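PDB 2VOA: exodeoxyribonuclease III from Archaeoglobus fulgidus, which is an AP endonuclease of the exonuclease III family that cuts DNA at abasic sites, probably with the help of magnesium or manganese ions. Local coordinates for residues S139-C144 / L221-L226. The protein carries 1 engineered substitution. Residues are numbered along the deposited sequence; the frame is centred on the assembly and turned at random.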
loop_
_atom_site.group_PDB
_atom_site.type_symbol
_atom_site.label_atom_id
_atom_site.label_comp_id
_atom_site.label_asym_id
_atom_site.label_seq_id
_atom_site.Cartn_x
_atom_site.Cartn_y
_atom_site.Cartn_z
ATOM N N SER A 139 -38.899 -10.847 19.294
ATOM C CA SER A 139 -38.757 -10.209 17.974
ATOM C C SER A 139 -37.519 -10.740 17.266
ATOM O O SER A 139 -36.699 -11.436 17.870
ATOM C CB SER A 139 -38.616 -8.680 18.102
ATOM O OG SER A 139 -37.296 -8.274 18.506
ATOM N N PHE A 140 -37.382 -10.393 15.987
ATOM C CA PHE A 140 -36.147 -10.652 15.253
ATOM C C PHE A 140 -35.086 -9.601 15.567
ATOM O O PHE A 140 -35.244 -8.421 15.237
ATOM C CB PHE A 140 -36.376 -10.616 13.742
ATOM C CG PHE A 140 -37.226 -11.732 13.196
ATOM C CD1 PHE A 140 -37.640 -11.669 11.857
ATOM C CD2 PHE A 140 -37.591 -12.836 13.963
ATOM C CE1 PHE A 140 -38.426 -12.692 11.290
ATOM C CE2 PHE A 140 -38.392 -13.874 13.410
ATOM C CZ PHE A 140 -38.814 -13.790 12.067
ATOM N N ALA A 141 -34.009 -10.040 16.207
ATOM C CA ALA A 141 -32.849 -9.202 16.450
ATOM C C ALA A 141 -31.580 -10.011 16.236
ATOM O O ALA A 141 -31.566 -11.232 16.459
ATOM C CB ALA A 141 -32.866 -8.613 17.863
ATOM N N VAL A 142 -30.545 -9.322 15.774
ATOM C CA VAL A 142 -29.214 -9.917 15.600
ATOM C C VAL A 142 -28.199 -9.022 16.296
ATOM O O VAL A 142 -28.174 -7.806 16.068
ATOM C CB VAL A 142 -28.836 -10.132 14.085
ATOM C CG1 VAL A 142 -29.906 -10.892 13.339
ATOM C CG2 VAL A 142 -28.514 -8.820 13.351
ATOM N N TRP A 143 -27.376 -9.632 17.149
ATOM C CA TRP A 143 -26.225 -8.972 17.733
ATOM C C TRP A 143 -25.073 -9.640 17.013
ATOM O O TRP A 143 -24.925 -10.873 17.051
ATOM C CB TRP A 143 -26.213 -9.173 19.248
ATOM C CG TRP A 143 -24.903 -8.953 19.913
ATOM C CD1 TRP A 143 -23.951 -7.994 19.624
ATOM C CD2 TRP A 143 -24.396 -9.705 21.020
ATOM N NE1 TRP A 143 -22.872 -8.130 20.495
ATOM C CE2 TRP A 143 -23.114 -9.189 21.331
ATOM C CE3 TRP A 143 -24.884 -10.798 21.751
ATOM C CZ2 TRP A 143 -22.312 -9.724 22.365
ATOM C CZ3 TRP A 143 -24.078 -11.348 22.770
ATOM C CH2 TRP A 143 -22.805 -10.793 23.063
ATOM N N CYS A 144 -24.345 -8.803 16.260
ATOM C CA CYS A 144 -23.180 -9.174 15.425
ATOM C C CYS A 144 -21.912 -8.530 15.947
ATOM O O CYS A 144 -21.968 -7.535 16.682
ATOM C CB CYS A 144 -23.351 -8.653 13.999
ATOM S SG CYS A 144 -24.590 -9.461 12.984
ATOM N N LEU A 221 -25.251 -13.534 16.533
ATOM C CA LEU A 221 -26.127 -14.068 17.573
ATOM C C LEU A 221 -27.542 -13.634 17.265
ATOM O O LEU A 221 -27.790 -12.448 17.089
ATOM C CB LEU A 221 -25.712 -13.550 18.952
ATOM C CG LEU A 221 -24.341 -13.902 19.557
ATOM C CD1 LEU A 221 -23.901 -15.309 19.216
ATOM C CD2 LEU A 221 -23.296 -12.962 19.126
ATOM N N ALA A 222 -28.454 -14.595 17.164
ATOM C CA ALA A 222 -29.827 -14.263 16.776
ATOM C C ALA A 222 -30.802 -14.600 17.907
ATOM O O ALA A 222 -30.599 -15.566 18.668
ATOM C CB ALA A 222 -30.201 -15.031 15.499
ATOM N N THR A 223 -31.872 -13.810 18.027
ATOM C CA THR A 223 -32.893 -14.106 19.026
ATOM C C THR A 223 -33.579 -15.411 18.637
ATOM O O THR A 223 -33.489 -15.818 17.474
ATOM C CB THR A 223 -33.962 -12.991 19.078
ATOM O OG1 THR A 223 -34.442 -12.724 17.747
ATOM C CG2 THR A 223 -33.379 -11.736 19.731
ATOM N N PRO A 224 -34.218 -16.106 19.605
ATOM C CA PRO A 224 -34.782 -17.430 19.267
ATOM C C PRO A 224 -35.666 -17.546 18.000
ATOM O O PRO A 224 -35.435 -18.468 17.219
ATOM C CB PRO A 224 -35.516 -17.869 20.545
ATOM C CG PRO A 224 -34.874 -17.042 21.667
ATOM C CD PRO A 224 -34.396 -15.751 21.026
ATOM N N PRO A 225 -36.629 -16.613 17.770
ATOM C CA PRO A 225 -37.517 -16.776 16.609
ATOM C C PRO A 225 -36.777 -16.590 15.283
ATOM O O PRO A 225 -37.154 -17.206 14.286
ATOM C CB PRO A 225 -38.575 -15.673 16.780
ATOM C CG PRO A 225 -38.199 -14.884 17.940
ATOM C CD PRO A 225 -36.930 -15.381 18.530
ATOM N N LEU A 226 -35.745 -15.753 15.278
ATOM C CA LEU A 226 -34.908 -15.589 14.101
ATOM C C LEU A 226 -33.941 -16.772 13.921
ATOM O O LEU A 226 -33.778 -17.297 12.806
ATOM C CB LEU A 226 -34.165 -14.256 14.161
ATOM C CG LEU A 226 -33.306 -13.968 12.931
ATOM C CD1 LEU A 226 -34.173 -14.053 11.629
ATOM C CD2 LEU A 226 -32.605 -12.616 13.046
#
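Thr223 OG1 is gripped twice by the backbone of 139-141, where strand 141-144 begins. Thr223 OG1 donates to Ser139 O at 2.6 Å, in the plane of that carbonyl. From Ala141 N, Thr223 OG1 accepts a bond of 3.1 Å. With OG1 between its own backbone N and carbonyl carbon (chi1 51°), the hydroxyl stands in for a backbone acceptor where the chain turns off into the helix at Pro224. Thr223 N donates to Ala141 O at 3.0 Å, and CA of Ala222 adds a CA-H...O contact to that oxygen. Further along, Trp143 and Leu221 form an antiparallel hydrogen-bonded pair, each N bonded to the other's O; Leu221 O also receives a CA-H...O contact from Val142. These strands, 141-144 and 218-222, are neighbours in one of the two mixed sheets of the DNase I-like fold, and backbone bonds to Asp100 and Ile102 serve the other edge of 141-144. Leu221 CD2 lies 3.7 Å above the plane of the Trp143 ring, offset toward the rim, a CH-pi contact, while the indole NE1 is satisfied by Thr104 OG1. Val142 points to the other face of the sheet; how closely its CG1 meets Leu226 CD2 is doubtful, since Val142 has two conformers. At the turn, Leu226 CD1 makes a CH-pi contact over the centre of the Phe140 ring, 4.2 Å from its centroid. Pro225 CB lies at the ring edge, in plane, 3.8 Å from Phe140 CE2.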